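Local coordinates for protein GH3 beta-N-acetylglucosaminidase (Paenibacillaceae, PDB 6K5J) that hydrolyses terminal beta-linked N-acetylglucosamine residues as a glycoside hydrolase of family 3, and probably acts on chitin oligosaccharides, at residues Lys388-Val399 / Tyr422-Gln432; Ala465-Ala473 / Ile490-Thr498. All coordinates share one frame; numbering follows the deposited sequence.

Interaction 1: residues Lys388-Val399 / Tyr422-Gln432; sequences KPVLVVWPEVRV and YDVNEQTIGVQ
Glu426 sends its CG anti to the backbone N (chi1 -172°) and runs on extended, which lays its carboxylate beside Trp394, whose own CG is likewise anti to N (chi1 180°). OE2 comes to 3.8 Å from Trp394 CB and 3.4 Å from Val392 CG1, the carboxylate plane turned 46° from the indole. This acid is held by the start of helix 413-419 and the loop before it: OE2 accepts from Gly414 N and OE1 pairs with Thr412 OG1. At the indole edge lies Thr428 OG1, 3.9 Å from Trp394 CD1. Val390, Val392 and Val424, beta-branched and suited to extended chain, line the same face, while Leu391, Val393 and Ile429 pack the other. Strands 390-396 and 424-430 are parallel neighbours joined through helix 413-419, a beta-alpha-beta crossover at the margin of a six-stranded sheet. Backbone bonds alternate across them, from Val390 N to Asp423 O (2.9 Å) on to Val431 N to Glu396 O (3.2 Å), the last meeting its acceptor from above the carbonyl plane. Arg398 NE and NH2 grip Glu396 OE2 side-on, NE at 2.6 Å, with one face of the guanidinium over Gly430 N, where a side chain would collide. NH1 also salt-bridges Glu437. Were Glu396 an alanine, the guanidinium, held mainly from the Glu437 side, would probably turn more easily and Thr428 CG2, 3.6 Å from Glu396 CD, would lose cover.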
loop_
_atom_site.group_PDB
_atom_site.type_symbol
_atom_site.label_atom_id
_atom_site.label_comp_id
_atom_site.label_asym_id
_atom_site.label_seq_id
_atom_site.Cartn_x
_atom_site.Cartn_y
_atom_site.Cartn_z
ATOM N N LYS A 388 -10.759 -34.182 -15.136
ATOM C CA LYS A 388 -11.662 -33.372 -15.928
ATOM C C LYS A 388 -11.035 -32.009 -16.208
ATOM O O LYS A 388 -10.210 -31.531 -15.420
ATOM C CB LYS A 388 -13.002 -33.182 -15.205
ATOM C CG LYS A 388 -13.806 -34.457 -15.014
ATOM C CD LYS A 388 -15.006 -34.194 -14.120
ATOM C CE LYS A 388 -16.197 -35.065 -14.503
ATOM N NZ LYS A 388 -15.899 -36.517 -14.376
ATOM N N PRO A 389 -11.402 -31.364 -17.317
ATOM C CA PRO A 389 -10.878 -30.022 -17.596
ATOM C C PRO A 389 -11.350 -29.024 -16.552
ATOM O O PRO A 389 -12.348 -29.229 -15.857
ATOM C CB PRO A 389 -11.460 -29.679 -18.977
ATOM C CG PRO A 389 -12.041 -30.968 -19.501
ATOM C CD PRO A 389 -12.409 -31.775 -18.307
ATOM N N VAL A 390 -10.618 -27.922 -16.460
ATOM C CA VAL A 390 -10.925 -26.848 -15.524
ATOM C C VAL A 390 -10.949 -25.541 -16.302
ATOM O O VAL A 390 -9.984 -25.210 -17.000
ATOM C CB VAL A 390 -9.889 -26.773 -14.386
ATOM C CG1 VAL A 390 -10.314 -25.740 -13.328
ATOM C CG2 VAL A 390 -9.683 -28.146 -13.751
ATOM N N LEU A 391 -12.044 -24.809 -16.191
ATOM C CA LEU A 391 -12.122 -23.464 -16.734
ATOM C C LEU A 391 -11.775 -22.479 -15.623
ATOM O O LEU A 391 -12.477 -22.412 -14.611
ATOM C CB LEU A 391 -13.515 -23.181 -17.289
ATOM C CG LEU A 391 -13.707 -21.734 -17.761
ATOM C CD1 LEU A 391 -12.802 -21.417 -18.972
ATOM C CD2 LEU A 391 -15.161 -21.460 -18.074
ATOM N N VAL A 392 -10.696 -21.729 -15.799
ATOM C CA VAL A 392 -10.319 -20.678 -14.863
ATOM C C VAL A 392 -10.630 -19.332 -15.503
ATOM O O VAL A 392 -10.167 -19.041 -16.614
ATOM C CB VAL A 392 -8.835 -20.765 -14.469
ATOM C CG1 VAL A 392 -8.465 -19.589 -13.534
ATOM C CG2 VAL A 392 -8.537 -22.115 -13.805
ATOM N N VAL A 393 -11.414 -18.516 -14.807
ATOM C CA VAL A 393 -11.733 -17.162 -15.243
ATOM C C VAL A 393 -10.821 -16.202 -14.489
ATOM O O VAL A 393 -10.887 -16.107 -13.258
ATOM C CB VAL A 393 -13.217 -16.836 -15.012
ATOM C CG1 VAL A 393 -13.568 -15.487 -15.628
ATOM C CG2 VAL A 393 -14.092 -17.931 -15.612
ATOM N N TRP A 394 -9.950 -15.511 -15.216
ATOM C CA TRP A 394 -8.876 -14.739 -14.602
ATOM C C TRP A 394 -9.093 -13.261 -14.875
ATOM O O TRP A 394 -9.141 -12.857 -16.048
ATOM C CB TRP A 394 -7.511 -15.187 -15.123
ATOM C CG TRP A 394 -6.374 -14.405 -14.521
ATOM C CD1 TRP A 394 -5.673 -13.388 -15.110
ATOM C CD2 TRP A 394 -5.821 -14.566 -13.208
ATOM N NE1 TRP A 394 -4.722 -12.900 -14.240
ATOM C CE2 TRP A 394 -4.793 -13.605 -13.066
ATOM C CE3 TRP A 394 -6.103 -15.421 -12.134
ATOM C CZ2 TRP A 394 -4.032 -13.487 -11.900
ATOM C CZ3 TRP A 394 -5.348 -15.297 -10.969
ATOM C CH2 TRP A 394 -4.328 -14.333 -10.864
ATOM N N PRO A 395 -9.219 -12.424 -13.846
ATOM C CA PRO A 395 -9.475 -10.999 -14.061
ATOM C C PRO A 395 -8.193 -10.193 -14.185
ATOM O O PRO A 395 -7.174 -10.491 -13.563
ATOM C CB PRO A 395 -10.240 -10.607 -12.790
ATOM C CG PRO A 395 -9.559 -11.453 -11.710
ATOM C CD PRO A 395 -9.147 -12.761 -12.409
ATOM N N GLU A 396 -8.250 -9.148 -15.008
ATOM C CA GLU A 396 -7.107 -8.257 -15.154
ATOM C C GLU A 396 -7.594 -6.817 -15.086
ATOM O O GLU A 396 -8.643 -6.476 -15.644
ATOM C CB GLU A 396 -6.330 -8.507 -16.468
ATOM C CG GLU A 396 -7.098 -8.174 -17.734
ATOM C CD GLU A 396 -6.234 -8.176 -18.998
ATOM O OE1 GLU A 396 -5.039 -8.549 -18.931
ATOM O OE2 GLU A 396 -6.768 -7.799 -20.067
ATOM N N VAL A 397 -6.845 -5.991 -14.355
ATOM C CA VAL A 397 -7.132 -4.565 -14.297
ATOM C C VAL A 397 -6.718 -3.932 -15.618
ATOM O O VAL A 397 -5.597 -4.136 -16.100
ATOM C CB VAL A 397 -6.407 -3.918 -13.106
ATOM C CG1 VAL A 397 -6.569 -2.395 -13.136
ATOM C CG2 VAL A 397 -6.935 -4.483 -11.789
ATOM N N ARG A 398 -7.630 -3.178 -16.225
ATOM C CA ARG A 398 -7.354 -2.556 -17.512
ATOM C C ARG A 398 -7.320 -1.038 -17.457
ATOM O O ARG A 398 -6.565 -0.428 -18.213
ATOM C CB ARG A 398 -8.384 -3.016 -18.542
ATOM C CG ARG A 398 -8.319 -4.509 -18.734
ATOM C CD ARG A 398 -9.262 -5.010 -19.781
ATOM N NE ARG A 398 -8.931 -6.387 -20.120
ATOM C CZ ARG A 398 -9.794 -7.247 -20.635
ATOM N NH1 ARG A 398 -11.047 -6.865 -20.875
ATOM N NH2 ARG A 398 -9.401 -8.484 -20.908
ATOM N N VAL A 399 -8.105 -0.422 -16.575
ATOM C CA VAL A 399 -8.021 1.009 -16.286
ATOM C C VAL A 399 -7.536 1.158 -14.850
ATOM O O VAL A 399 -8.224 0.752 -13.904
ATOM C CB VAL A 399 -9.366 1.723 -16.508
ATOM C CG1 VAL A 399 -10.520 0.945 -15.869
ATOM C CG2 VAL A 399 -9.303 3.153 -15.969
ATOM N N TYR A 422 -2.912 -30.200 -14.275
ATOM C CA TYR A 422 -4.324 -30.077 -14.592
ATOM C C TYR A 422 -4.510 -29.552 -16.016
ATOM O O TYR A 422 -3.661 -28.839 -16.564
ATOM C CB TYR A 422 -5.027 -29.170 -13.568
ATOM C CG TYR A 422 -5.233 -29.883 -12.247
ATOM C CD1 TYR A 422 -4.143 -30.203 -11.434
ATOM C CD2 TYR A 422 -6.492 -30.276 -11.836
ATOM C CE1 TYR A 422 -4.313 -30.888 -10.240
ATOM C CE2 TYR A 422 -6.678 -30.947 -10.633
ATOM C CZ TYR A 422 -5.584 -31.256 -9.846
ATOM O OH TYR A 422 -5.761 -31.936 -8.661
ATOM N N ASP A 423 -5.620 -29.960 -16.626
ATOM C CA ASP A 423 -5.998 -29.576 -17.984
ATOM C C ASP A 423 -6.829 -28.304 -17.870
ATOM O O ASP A 423 -8.023 -28.353 -17.577
ATOM C CB ASP A 423 -6.768 -30.716 -18.643
ATOM C CG ASP A 423 -7.311 -30.363 -20.023
ATOM O OD1 ASP A 423 -6.881 -29.359 -20.617
ATOM O OD2 ASP A 423 -8.179 -31.121 -20.504
ATOM N N VAL A 424 -6.193 -27.160 -18.103
ATOM C CA VAL A 424 -6.746 -25.864 -17.736
ATOM C C VAL A 424 -7.011 -25.052 -18.995
ATOM O O VAL A 424 -6.136 -24.922 -19.858
ATOM C CB VAL A 424 -5.799 -25.108 -16.785
ATOM C CG1 VAL A 424 -6.289 -23.696 -16.543
ATOM C CG2 VAL A 424 -5.655 -25.876 -15.455
ATOM N N ASN A 425 -8.208 -24.492 -19.086
ATOM C CA ASN A 425 -8.513 -23.421 -20.024
ATOM C C ASN A 425 -8.623 -22.143 -19.195
ATOM O O ASN A 425 -9.632 -21.932 -18.521
ATOM C CB ASN A 425 -9.809 -23.723 -20.774
ATOM C CG ASN A 425 -10.115 -22.702 -21.856
ATOM O OD1 ASN A 425 -9.587 -21.593 -21.847
ATOM N ND2 ASN A 425 -10.960 -23.087 -22.811
ATOM N N GLU A 426 -7.592 -21.290 -19.231
ATOM C CA GLU A 426 -7.624 -20.019 -18.505
ATOM C C GLU A 426 -8.020 -18.878 -19.435
ATOM O O GLU A 426 -7.292 -18.554 -20.382
ATOM C CB GLU A 426 -6.287 -19.699 -17.843
ATOM C CG GLU A 426 -6.384 -18.473 -16.936
ATOM C CD GLU A 426 -5.221 -18.364 -15.967
ATOM O OE1 GLU A 426 -4.060 -18.300 -16.430
ATOM O OE2 GLU A 426 -5.474 -18.362 -14.738
ATOM N N GLN A 427 -9.148 -18.245 -19.133
ATOM C CA GLN A 427 -9.683 -17.134 -19.907
ATOM C C GLN A 427 -9.515 -15.846 -19.112
ATOM O O GLN A 427 -10.024 -15.735 -17.991
ATOM C CB GLN A 427 -11.156 -17.367 -20.231
ATOM C CG GLN A 427 -11.397 -18.523 -21.196
ATOM C CD GLN A 427 -10.886 -18.216 -22.591
ATOM O OE1 GLN A 427 -11.013 -17.090 -23.069
ATOM N NE2 GLN A 427 -10.291 -19.213 -23.246
ATOM N N THR A 428 -8.812 -14.878 -19.687
ATOM C CA THR A 428 -8.618 -13.590 -19.038
ATOM C C THR A 428 -9.730 -12.636 -19.440
ATOM O O THR A 428 -10.007 -12.458 -20.631
ATOM C CB THR A 428 -7.264 -12.989 -19.396
ATOM O OG1 THR A 428 -6.233 -13.866 -18.948
ATOM C CG2 THR A 428 -7.089 -11.616 -18.729
ATOM N N ILE A 429 -10.366 -12.024 -18.446
ATOM C CA ILE A 429 -11.430 -11.059 -18.675
ATOM C C ILE A 429 -11.127 -9.805 -17.864
ATOM O O ILE A 429 -10.294 -9.807 -16.958
ATOM C CB ILE A 429 -12.819 -11.623 -18.316
ATOM C CG1 ILE A 429 -12.943 -11.828 -16.803
ATOM C CG2 ILE A 429 -13.078 -12.922 -19.090
ATOM C CD1 ILE A 429 -14.374 -12.100 -16.326
ATOM N N GLY A 430 -11.799 -8.717 -18.218
ATOM C CA GLY A 430 -11.620 -7.483 -17.486
ATOM C C GLY A 430 -12.316 -7.525 -16.140
ATOM O O GLY A 430 -13.310 -8.229 -15.944
ATOM N N VAL A 431 -11.760 -6.768 -15.191
ATOM C CA VAL A 431 -12.407 -6.628 -13.888
ATOM C C VAL A 431 -13.815 -6.085 -14.060
ATOM O O VAL A 431 -14.726 -6.425 -13.293
ATOM C CB VAL A 431 -11.537 -5.741 -12.975
ATOM C CG1 VAL A 431 -12.313 -5.266 -11.759
ATOM C CG2 VAL A 431 -10.306 -6.506 -12.549
ATOM N N GLN A 432 -14.019 -5.242 -15.072
ATOM C CA GLN A 432 -15.339 -4.919 -15.603
ATOM C C GLN A 432 -15.448 -5.614 -16.957
ATOM O O GLN A 432 -15.069 -5.041 -17.992
ATOM C CB GLN A 432 -15.527 -3.407 -15.735
ATOM C CG GLN A 432 -15.281 -2.653 -14.425
ATOM C CD GLN A 432 -15.066 -1.170 -14.646
ATOM O OE1 GLN A 432 -15.976 -0.459 -15.076
ATOM N NE2 GLN A 432 -13.857 -0.695 -14.362
HETATM O O HOH W 1 -7.561 -31.439 -14.949
HETATM O O HOH W 2 -13.029 -4.728 -19.532
#

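Interaction 2: residues Ala465-Ala473 / Ile490-Thr498; sequences AALIEALAA and INALPTVKT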
loop_
_atom_site.group_PDB
_atom_site.type_symbol
_atom_site.label_atom_id
_atom_site.label_comp_id
_atom_site.label_asym_id
_atom_site.label_seq_id
_atom_site.Cartn_x
_atom_site.Cartn_y
_atom_site.Cartn_z
ATOM N N ALA A 465 -19.905 -9.384 -10.869
ATOM C CA ALA A 465 -20.716 -10.134 -9.916
ATOM C C ALA A 465 -21.878 -10.831 -10.610
ATOM O O ALA A 465 -22.247 -11.955 -10.249
ATOM C CB ALA A 465 -21.225 -9.212 -8.805
ATOM N N ALA A 466 -22.462 -10.179 -11.617
ATOM C CA ALA A 466 -23.591 -10.772 -12.328
ATOM C C ALA A 466 -23.167 -12.013 -13.104
ATOM O O ALA A 466 -23.898 -13.009 -13.129
ATOM C CB ALA A 466 -24.226 -9.736 -13.258
ATOM N N LEU A 467 -21.991 -11.973 -13.742
ATOM C CA LEU A 467 -21.467 -13.160 -14.404
ATOM C C LEU A 467 -21.305 -14.306 -13.416
ATOM O O LEU A 467 -21.712 -15.442 -13.689
ATOM C CB LEU A 467 -20.131 -12.847 -15.082
ATOM C CG LEU A 467 -19.335 -14.044 -15.613
ATOM C CD1 LEU A 467 -20.168 -14.843 -16.599
ATOM C CD2 LEU A 467 -18.036 -13.585 -16.265
ATOM N N ILE A 468 -20.718 -14.022 -12.249
ATOM C CA ILE A 468 -20.508 -15.067 -11.251
ATOM C C ILE A 468 -21.841 -15.640 -10.786
ATOM O O ILE A 468 -22.015 -16.863 -10.692
ATOM C CB ILE A 468 -19.692 -14.524 -10.064
ATOM C CG1 ILE A 468 -18.282 -14.152 -10.511
ATOM C CG2 ILE A 468 -19.665 -15.558 -8.962
ATOM C CD1 ILE A 468 -17.503 -13.332 -9.467
ATOM N N GLU A 469 -22.793 -14.764 -10.455
ATOM C CA GLU A 469 -24.107 -15.230 -10.023
ATOM C C GLU A 469 -24.805 -16.037 -11.114
ATOM O O GLU A 469 -25.529 -16.993 -10.811
ATOM C CB GLU A 469 -24.972 -14.040 -9.592
ATOM C CG GLU A 469 -24.690 -13.552 -8.164
ATOM C CD GLU A 469 -25.247 -14.477 -7.096
ATOM O OE1 GLU A 469 -26.491 -14.543 -6.953
ATOM O OE2 GLU A 469 -24.451 -15.145 -6.396
ATOM N N ALA A 470 -24.582 -15.685 -12.381
ATOM C CA ALA A 470 -25.157 -16.458 -13.480
ATOM C C ALA A 470 -24.570 -17.863 -13.523
ATOM O O ALA A 470 -25.302 -18.857 -13.641
ATOM C CB ALA A 470 -24.923 -15.733 -14.808
ATOM N N LEU A 471 -23.242 -17.963 -13.418
ATOM C CA LEU A 471 -22.595 -19.268 -13.398
ATOM C C LEU A 471 -23.043 -20.079 -12.195
ATOM O O LEU A 471 -23.172 -21.308 -12.275
ATOM C CB LEU A 471 -21.074 -19.104 -13.391
ATOM C CG LEU A 471 -20.438 -18.453 -14.612
ATOM C CD1 LEU A 471 -18.959 -18.152 -14.364
ATOM C CD2 LEU A 471 -20.591 -19.383 -15.812
ATOM N N ALA A 472 -23.279 -19.409 -11.067
ATOM C CA ALA A 472 -23.700 -20.096 -9.855
ATOM C C ALA A 472 -25.091 -20.689 -9.992
ATOM O O ALA A 472 -25.421 -21.635 -9.269
ATOM C CB ALA A 472 -23.660 -19.139 -8.655
ATOM N N ALA A 473 -25.904 -20.156 -10.900
ATOM C CA ALA A 473 -27.260 -20.645 -11.116
ATOM C C ALA A 473 -27.339 -21.769 -12.145
ATOM O O ALA A 473 -28.411 -22.363 -12.308
ATOM C CB ALA A 473 -28.170 -19.491 -11.547
ATOM N N ILE A 490 -17.942 -11.872 -1.368
ATOM C CA ILE A 490 -18.947 -12.875 -1.011
ATOM C C ILE A 490 -20.279 -12.217 -0.672
ATOM O O ILE A 490 -21.339 -12.830 -0.846
ATOM C CB ILE A 490 -18.450 -13.752 0.157
ATOM C CG1 ILE A 490 -19.401 -14.923 0.413
ATOM C CG2 ILE A 490 -18.272 -12.933 1.428
ATOM C CD1 ILE A 490 -18.919 -15.873 1.493
ATOM N N ASN A 491 -20.247 -10.975 -0.165
ATOM C CA ASN A 491 -21.463 -10.252 0.212
ATOM C C ASN A 491 -22.355 -9.958 -0.984
ATOM O O ASN A 491 -23.560 -9.737 -0.806
ATOM C CB ASN A 491 -21.111 -8.927 0.903
ATOM C CG ASN A 491 -20.503 -9.127 2.270
ATOM O OD1 ASN A 491 -20.620 -10.201 2.860
ATOM N ND2 ASN A 491 -19.852 -8.091 2.787
ATOM N N ALA A 492 -21.788 -9.934 -2.187
ATOM C CA ALA A 492 -22.522 -9.685 -3.415
ATOM C C ALA A 492 -22.840 -10.960 -4.185
ATOM O O ALA A 492 -23.337 -10.872 -5.310
ATOM C CB ALA A 492 -21.737 -8.725 -4.316
ATOM N N LEU A 493 -22.566 -12.134 -3.610
ATOM C CA LEU A 493 -22.640 -13.411 -4.330
ATOM C C LEU A 493 -23.468 -14.435 -3.553
ATOM O O LEU A 493 -22.965 -15.487 -3.146
ATOM C CB LEU A 493 -21.230 -13.944 -4.603
ATOM C CG LEU A 493 -20.327 -13.017 -5.412
ATOM C CD1 LEU A 493 -18.882 -13.539 -5.418
ATOM C CD2 LEU A 493 -20.850 -12.854 -6.846
ATOM N N PRO A 494 -24.764 -14.175 -3.354
ATOM C CA PRO A 494 -25.552 -15.055 -2.474
ATOM C C PRO A 494 -25.777 -16.462 -3.020
ATOM O O PRO A 494 -26.046 -17.369 -2.224
ATOM C CB PRO A 494 -26.879 -14.293 -2.308
ATOM C CG PRO A 494 -26.964 -13.406 -3.507
ATOM C CD PRO A 494 -25.552 -13.029 -3.853
ATOM N N THR A 495 -25.660 -16.680 -4.330
ATOM C CA THR A 495 -25.891 -17.993 -4.921
ATOM C C THR A 495 -24.644 -18.867 -4.937
ATOM O O THR A 495 -24.754 -20.086 -5.130
ATOM C CB THR A 495 -26.417 -17.830 -6.351
ATOM O OG1 THR A 495 -27.363 -16.753 -6.376
ATOM C CG2 THR A 495 -27.092 -19.114 -6.846
ATOM N N VAL A 496 -23.466 -18.275 -4.723
ATOM C CA VAL A 496 -22.219 -19.034 -4.775
ATOM C C VAL A 496 -22.181 -20.018 -3.616
ATOM O O VAL A 496 -22.511 -19.670 -2.476
ATOM C CB VAL A 496 -21.028 -18.062 -4.756
ATOM C CG1 VAL A 496 -19.726 -18.774 -4.420
ATOM C CG2 VAL A 496 -20.925 -17.359 -6.086
ATOM N N LYS A 497 -21.801 -21.263 -3.903
ATOM C CA LYS A 497 -21.773 -22.292 -2.867
ATOM C C LYS A 497 -20.412 -22.445 -2.197
ATOM O O LYS A 497 -20.351 -22.880 -1.041
ATOM C CB LYS A 497 -22.188 -23.643 -3.453
ATOM C CG LYS A 497 -23.664 -23.744 -3.800
ATOM C CD LYS A 497 -23.981 -25.107 -4.420
ATOM C CE LYS A 497 -25.223 -25.038 -5.303
ATOM N NZ LYS A 497 -25.222 -26.124 -6.315
ATOM N N THR A 498 -19.326 -22.121 -2.899
ATOM C CA THR A 498 -17.965 -22.313 -2.406
ATOM C C THR A 498 -17.179 -21.043 -2.681
ATOM O O THR A 498 -17.028 -20.652 -3.842
ATOM C CB THR A 498 -17.288 -23.505 -3.090
ATOM O OG1 THR A 498 -18.138 -24.654 -2.995
ATOM C CG2 THR A 498 -15.942 -23.813 -2.443
#
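Glu469 reaches from the helix to the turn with both carboxylate oxygens on Thr495. OE2 accepts from Thr495 N at 2.8 Å on its syn lone pair, the N-H...O angle being 153°, while Thr495 OG1 donates to OE1 at 2.4 Å, too short for the exact length to be trusted. A glutamate suits the place because it offers an acceptor to this backbone N-H and, probably, a second to the hydroxyl. The side chain bends at chi2 (-74°), which brings the carboxylate back against the loop; OE2 packs on the proline ring, 3.5 Å from Pro494 CD, and Pro494 N has no hydrogen to offer. Beside this polar pair is an apolar patch: Ile468 CG2, anti to the backbone N, meets both Leu493 CD2 and Val496 CG2 at 3.6 Å. Small Ala472 lets the turn come close, its CB 3.8 Å from Thr495 CB, and about two helical turns before it Ala465 CB touches Leu493 CD2. Further out, a type I turn from Leu493 to Val496, closed by Val496 N to Leu493 O, presents the threonine, and Arg377 NH1 donates to the carbonyls of Leu493 and Val496. Behind the patch, Ile468 and Val496 both rest on Val481 of strand 478-483. Helix 462-472 thus packs on that strand and is tied to the loop before strand 499-501, as in the layered alpha/beta sandwich of the second domain common in family 3 glycosidases.

How the interactions relate
Both contacts belong to one alpha/beta layer system, but at different levels of it. Interaction 1 lies within the sheet, where continuous backbone bonding between two parallel strands is flanked by mixed apolar and polar side chains, the polar ones mostly on the outermost strand 424-430, with the Glu396-Arg398 salt bridge near the C-terminal ends. Interaction 2 stands on the helix layer near the surface, joining a helix to an irregular loop by one carboxylate and a small apolar patch instead of a ladder. Each is partly buried. Their centres are about 16 Å apart, and they meet where Ile429 CD1 of 422-432 packs on Leu467 CD2 of 465-473 at 4.0 Å, so helix 462-472 faces sheet and loop together.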